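Local coordinates for protein MgGH51 (Meripilus giganteus, PDB 6ZQ0) that probably removes terminal, non-reducing alpha-L-arabinofuranosyl residues from plant cell-wall polysaccharides, as a retaining glycoside hydrolase of family GH51, at residues F345-N350 against I380-A385; Y397-Y402 against Y425-Y430. One frame throughout, in Å; residues are numbered along the deposited sequence.

How the interactions relate
Both contacts belong to one parallel barrel sheet and lie about 10 Å apart, centre to centre. Strands 378-381 and 396-403 are sheet neighbours, so 380-385 of interaction 1 borders 397-402 of interaction 2; Ala381 O and Asp398 N, 2.9 Å apart, probably form a backbone hydrogen bond at this seam, and Ile380 CG2 packs 3.5 Å from Asp398 N. Glu347 OE2 and Asp398 OD2 are modelled only 2.3 Å apart, a doubtful approach of two carboxylates. The C-terminal strand ends converge on the bound aminocyclopentitol LXE: Asn350 from interaction 1 and Glu429 from interaction 2 both hydrogen-bond its O2', while Tyr402 takes its O5'. Arg226 serves both contacts, pairing with Glu347, Asp398 and Glu429.

Interaction 1: residues F345-N350 against I380-A385; sequences FVEVGN and IATTNA. With LXE ([(1~{S},2~{S},3~{S},4~{S})-2-(hydroxymethyl)-3,4-bis(oxidanyl)cyclopentyl]azanium), chain G.
Ile380 is held between Val346 and Val348 by two backbone hydrogen bonds. Its N donates to Val346 O at 2.8 Å, and its O receives Val348 N at 3.0 Å in an almost perfectly straight bond (178°). This is parallel bridging: Glu347, the residue skipped by both bonds, faces Ile380 directly, and their side chains share one face of the sheet. Past this bridge no further bond of the ladder joins 345-350 to 380-385; Tyr359 OH hydrogen-bonds both Val348 O and Thr382 N.

Apolar contact is modest and local. With CG1 beside the backbone N (chi1 -54°), Ile380 sends CD1 back along the neighbouring strand to lie 4.2 Å from Phe345 CB, while its CB packs 4.2 Å from Glu347 CG. These two strands, 345-348 and 378-381, are joined by helix 359-373 in a beta-alpha-beta unit of the (beta/alpha)8 barrel that clan GH-A enzymes share. Val348 turns to that helix, against Trp363 and Val367.

Around Thr382 the contacts are mixed. Its OG1 sits between backbone N and carbonyl carbon (chi1 68°) and bonds Asp352, which leaves CG2 to do the touching: the methyl lies 3.3 Å from Val348 O and 3.6 Å from Glu347 CG, the two side chains crossing obliquely. At the end of the glutamate, Glu347 OE1 forms a salt bridge with Arg226.

At the strand's C-terminal end Gly349 takes a positive phi, a conformation that favours glycine, and the chain runs on to Asn350. Asn350 ND2 donates to O2' of LXE at 3.2 Å and also to Glu234, while its OD1 has weak bonds from Gly230 N and Arg226, so the amide is pinned from both ends. An asparagine here, just after strand four, is a hallmark of clan GH-A active sites.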
# COMPACT_ATOMS: atom_id res chain seq x y z
N PHE A 345 -3.28 16.71 -6.09
CA PHE A 345 -1.82 16.50 -6.18
C PHE A 345 -1.52 15.36 -7.14
O PHE A 345 -2.08 14.27 -6.96
CB PHE A 345 -1.21 16.12 -4.84
CG PHE A 345 -1.52 17.10 -3.76
CD1 PHE A 345 -0.89 18.33 -3.71
CD2 PHE A 345 -2.46 16.80 -2.80
CE1 PHE A 345 -1.17 19.23 -2.70
CE2 PHE A 345 -2.77 17.71 -1.79
CZ PHE A 345 -2.12 18.92 -1.74
N VAL A 346 -0.70 15.64 -8.14
CA VAL A 346 -0.20 14.64 -9.09
C VAL A 346 1.33 14.69 -9.08
O VAL A 346 1.92 15.78 -9.11
CB VAL A 346 -0.80 14.87 -10.49
CG1 VAL A 346 -0.10 14.04 -11.57
CG2 VAL A 346 -2.27 14.52 -10.48
N GLU A 347 1.92 13.51 -9.00
CA GLU A 347 3.39 13.36 -9.00
C GLU A 347 3.80 12.96 -10.42
O GLU A 347 3.22 12.02 -11.02
CB GLU A 347 3.82 12.37 -7.93
CG GLU A 347 5.30 12.30 -7.76
CD GLU A 347 5.76 11.74 -6.43
OE1 GLU A 347 4.86 11.39 -5.62
OE2 GLU A 347 6.99 11.65 -6.19
N VAL A 348 4.79 13.67 -10.95
CA VAL A 348 5.23 13.46 -12.35
C VAL A 348 6.41 12.48 -12.33
O VAL A 348 7.56 12.89 -12.12
CB VAL A 348 5.57 14.79 -13.02
CG1 VAL A 348 6.04 14.55 -14.42
CG2 VAL A 348 4.41 15.76 -12.99
N GLY A 349 6.09 11.21 -12.47
CA GLY A 349 7.09 10.15 -12.47
C GLY A 349 7.33 9.64 -11.06
O GLY A 349 6.51 9.87 -10.15
N ASN A 350 8.46 8.96 -10.92
CA ASN A 350 8.99 8.40 -9.67
C ASN A 350 10.51 8.52 -9.71
O ASN A 350 11.11 8.01 -10.66
CB ASN A 350 8.62 6.92 -9.54
CG ASN A 350 9.14 6.34 -8.26
OD1 ASN A 350 8.78 6.83 -7.18
ND2 ASN A 350 10.05 5.38 -8.39
N ILE A 380 3.99 17.62 -8.64
CA ILE A 380 5.17 17.35 -7.77
C ILE A 380 6.29 16.79 -8.63
O ILE A 380 6.09 15.76 -9.29
CB ILE A 380 4.77 16.36 -6.66
CG1 ILE A 380 3.55 16.85 -5.90
CG2 ILE A 380 5.97 16.13 -5.76
CD1 ILE A 380 2.94 15.76 -5.05
N ALA A 381 7.46 17.42 -8.57
CA ALA A 381 8.70 17.01 -9.25
C ALA A 381 9.45 15.99 -8.39
O ALA A 381 9.33 15.99 -7.14
CB ALA A 381 9.56 18.21 -9.51
N THR A 382 10.14 15.08 -9.03
CA THR A 382 10.70 13.90 -8.35
C THR A 382 12.22 13.87 -8.40
O THR A 382 12.82 12.99 -7.80
CB THR A 382 10.15 12.61 -8.97
OG1 THR A 382 10.71 12.53 -10.27
CG2 THR A 382 8.65 12.59 -9.02
N THR A 383 12.83 14.81 -9.12
CA THR A 383 14.28 14.98 -9.07
C THR A 383 14.66 15.58 -7.72
O THR A 383 13.79 16.05 -6.98
CB THR A 383 14.79 15.85 -10.23
OG1 THR A 383 13.88 16.92 -10.43
CG2 THR A 383 15.02 15.04 -11.48
N ASN A 384 15.95 15.58 -7.43
CA ASN A 384 16.50 16.29 -6.26
C ASN A 384 16.12 17.76 -6.36
O ASN A 384 16.15 18.29 -7.44
CB ASN A 384 18.02 16.15 -6.17
CG ASN A 384 18.45 14.71 -5.96
OD1 ASN A 384 17.78 13.96 -5.23
ND2 ASN A 384 19.57 14.36 -6.56
N ALA A 385 15.72 18.36 -5.26
CA ALA A 385 15.21 19.74 -5.27
C ALA A 385 16.27 20.66 -5.91
O ALA A 385 17.44 20.63 -5.49
CB ALA A 385 14.85 20.16 -3.87
C1' LXE G . 12.02 4.21 -3.51
C2' LXE G . 11.17 3.70 -4.65
O2' LXE G . 10.32 4.66 -5.28
C3' LXE G . 10.34 2.58 -4.04
O3' LXE G . 9.72 1.78 -5.08
C4' LXE G . 11.32 1.88 -3.09
C5' LXE G . 10.77 1.20 -1.81
O5' LXE G . 9.99 2.07 -0.98
C6' LXE G . 12.33 2.99 -2.71
N1' LXE G . 13.73 2.66 -2.98

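Interaction 2: residues Y397-Y402 against Y425-Y430; sequences YDVHVY and YFEGEY. With LXE ([(1~{S},2~{S},3~{S},4~{S})-2-(hydroxymethyl)-3,4-bis(oxidanyl)cyclopentyl]azanium), chain G.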
# COMPACT_ATOMS: atom_id res chain seq x y z
N TYR A 397 8.23 19.45 -4.51
CA TYR A 397 9.19 18.35 -4.70
C TYR A 397 8.86 17.24 -3.75
O TYR A 397 8.43 17.51 -2.64
CB TYR A 397 10.61 18.81 -4.41
CG TYR A 397 11.32 19.41 -5.60
CD1 TYR A 397 11.91 18.61 -6.56
CD2 TYR A 397 11.38 20.79 -5.77
CE1 TYR A 397 12.59 19.15 -7.64
CE2 TYR A 397 12.04 21.35 -6.86
CZ TYR A 397 12.66 20.53 -7.78
OH TYR A 397 13.34 21.06 -8.85
N ASP A 398 9.12 16.03 -4.22
CA ASP A 398 9.00 14.80 -3.43
C ASP A 398 10.42 14.41 -3.02
O ASP A 398 11.25 14.09 -3.89
CB ASP A 398 8.27 13.69 -4.21
CG ASP A 398 8.17 12.39 -3.44
OD1 ASP A 398 8.62 12.36 -2.29
OD2 ASP A 398 7.72 11.41 -4.02
N VAL A 399 10.68 14.40 -1.75
CA VAL A 399 12.02 14.17 -1.15
C VAL A 399 12.00 12.82 -0.50
O VAL A 399 11.06 12.54 0.27
CB VAL A 399 12.38 15.28 -0.15
CG1 VAL A 399 13.78 15.08 0.41
CG2 VAL A 399 12.22 16.66 -0.77
N HIS A 400 12.91 11.95 -0.90
CA HIS A 400 13.04 10.60 -0.35
C HIS A 400 14.33 10.45 0.45
O HIS A 400 15.36 10.89 -0.05
CB HIS A 400 13.07 9.57 -1.48
CG HIS A 400 11.83 9.55 -2.30
ND1 HIS A 400 11.70 8.72 -3.38
CD2 HIS A 400 10.66 10.23 -2.19
CE1 HIS A 400 10.51 8.92 -3.92
NE2 HIS A 400 9.85 9.83 -3.22
N VAL A 401 14.27 9.75 1.58
CA VAL A 401 15.52 9.44 2.31
C VAL A 401 15.37 8.14 3.08
O VAL A 401 14.37 7.94 3.82
CB VAL A 401 15.98 10.59 3.20
CG1 VAL A 401 15.00 10.91 4.29
CG2 VAL A 401 17.37 10.28 3.77
N TYR A 402 16.34 7.28 2.86
CA TYR A 402 16.55 6.01 3.59
C TYR A 402 17.89 6.17 4.28
O TYR A 402 18.87 6.51 3.58
CB TYR A 402 16.50 4.82 2.65
CG TYR A 402 15.13 4.57 2.10
CD1 TYR A 402 14.09 4.14 2.90
CD2 TYR A 402 14.84 4.84 0.76
CE1 TYR A 402 12.82 3.91 2.39
CE2 TYR A 402 13.57 4.63 0.26
CZ TYR A 402 12.57 4.12 1.06
OH TYR A 402 11.32 3.93 0.55
N TYR A 425 7.07 20.77 0.17
CA TYR A 425 7.86 19.54 0.14
C TYR A 425 6.99 18.40 0.64
O TYR A 425 6.27 18.54 1.63
CB TYR A 425 9.18 19.73 0.89
CG TYR A 425 10.05 20.78 0.23
CD1 TYR A 425 10.88 20.45 -0.81
CD2 TYR A 425 9.89 22.12 0.55
CE1 TYR A 425 11.60 21.42 -1.50
CE2 TYR A 425 10.61 23.09 -0.11
CZ TYR A 425 11.47 22.74 -1.13
OH TYR A 425 12.17 23.71 -1.77
N PHE A 426 7.10 17.30 -0.08
CA PHE A 426 6.47 15.99 0.22
C PHE A 426 7.61 15.05 0.58
O PHE A 426 8.44 14.78 -0.30
CB PHE A 426 5.66 15.54 -0.99
CG PHE A 426 5.04 14.16 -0.96
CD1 PHE A 426 4.63 13.58 0.22
CD2 PHE A 426 4.88 13.44 -2.13
CE1 PHE A 426 4.00 12.35 0.20
CE2 PHE A 426 4.26 12.21 -2.16
CZ PHE A 426 3.81 11.67 -0.98
N GLU A 427 7.63 14.55 1.82
CA GLU A 427 8.59 13.51 2.20
C GLU A 427 7.97 12.17 1.81
O GLU A 427 7.41 11.49 2.69
CB GLU A 427 9.00 13.66 3.65
CG GLU A 427 10.29 12.91 3.94
CD GLU A 427 11.56 13.70 3.75
OE1 GLU A 427 11.50 14.91 3.54
OE2 GLU A 427 12.61 13.07 3.74
N GLY A 428 7.98 11.87 0.51
CA GLY A 428 7.14 10.82 -0.09
C GLY A 428 7.60 9.41 0.26
O GLY A 428 6.77 8.46 0.11
N GLU A 429 8.86 9.26 0.64
CA GLU A 429 9.46 8.00 1.13
C GLU A 429 10.46 8.33 2.20
O GLU A 429 11.42 9.09 1.94
CB GLU A 429 10.16 7.18 0.04
CG GLU A 429 9.20 6.77 -1.04
CD GLU A 429 9.82 6.06 -2.21
OE1 GLU A 429 10.94 5.52 -2.01
OE2 GLU A 429 9.24 6.19 -3.34
N TYR A 430 10.28 7.75 3.38
CA TYR A 430 11.39 7.80 4.35
C TYR A 430 11.28 6.62 5.28
O TYR A 430 10.16 6.11 5.49
CB TYR A 430 11.45 9.11 5.12
CG TYR A 430 10.30 9.37 6.03
CD1 TYR A 430 9.09 9.83 5.54
CD2 TYR A 430 10.42 9.16 7.38
CE1 TYR A 430 8.03 10.10 6.40
CE2 TYR A 430 9.39 9.43 8.25
CZ TYR A 430 8.18 9.89 7.76
OH TYR A 430 7.20 10.17 8.65
C1' LXE G . 12.02 4.21 -3.51
C2' LXE G . 11.17 3.70 -4.65
O2' LXE G . 10.32 4.66 -5.28
C3' LXE G . 10.34 2.58 -4.04
O3' LXE G . 9.72 1.78 -5.08
C4' LXE G . 11.32 1.88 -3.09
C5' LXE G . 10.77 1.20 -1.81
O5' LXE G . 9.99 2.07 -0.98
C6' LXE G . 12.33 2.99 -2.71
N1' LXE G . 13.73 2.66 -2.98
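Glu429 OE2 accepts a hydrogen bond from O2' of LXE at 2.7 Å and forms a salt bridge with Arg226, while His400 CE1 lies 3.1 Å away. With CG beside the backbone N (chi1 -61°) and the chain extended beyond it, Glu429 carries its carboxylate past the His400 ring to the ligand. On the way CG makes a CH-pi contact over one face of the imidazole, 3.7 Å from the His400 centroid, with carboxylate and ring 24° from coplanar. His400 is fixed at both nitrogens, ND1 on Glu351 and NE2 on Asp398 OD2, whose position is less sure. A leucine here would probably leave Glu351 and Asp398 without their shared partner and Glu429 without its flat support. Tyr402 OH and O5' of LXE share a hydrogen bond of 2.8 Å, either being the possible donor.

Strands 396-403 and 424-432 run parallel in the (beta/alpha)8 barrel, and Glu429, where the chain turns a corner, stands at a position consistent with the nucleophile of clan GH-A enzymes. Val399 N bonds Phe426 O at 2.7 Å; Phe426 N to Tyr397 O and Val401 N to Glu429 O continue the register. Gly428 CA lies over the centre of the Phe426 ring. Val399 CG2 meets the edge of the Tyr425 ring.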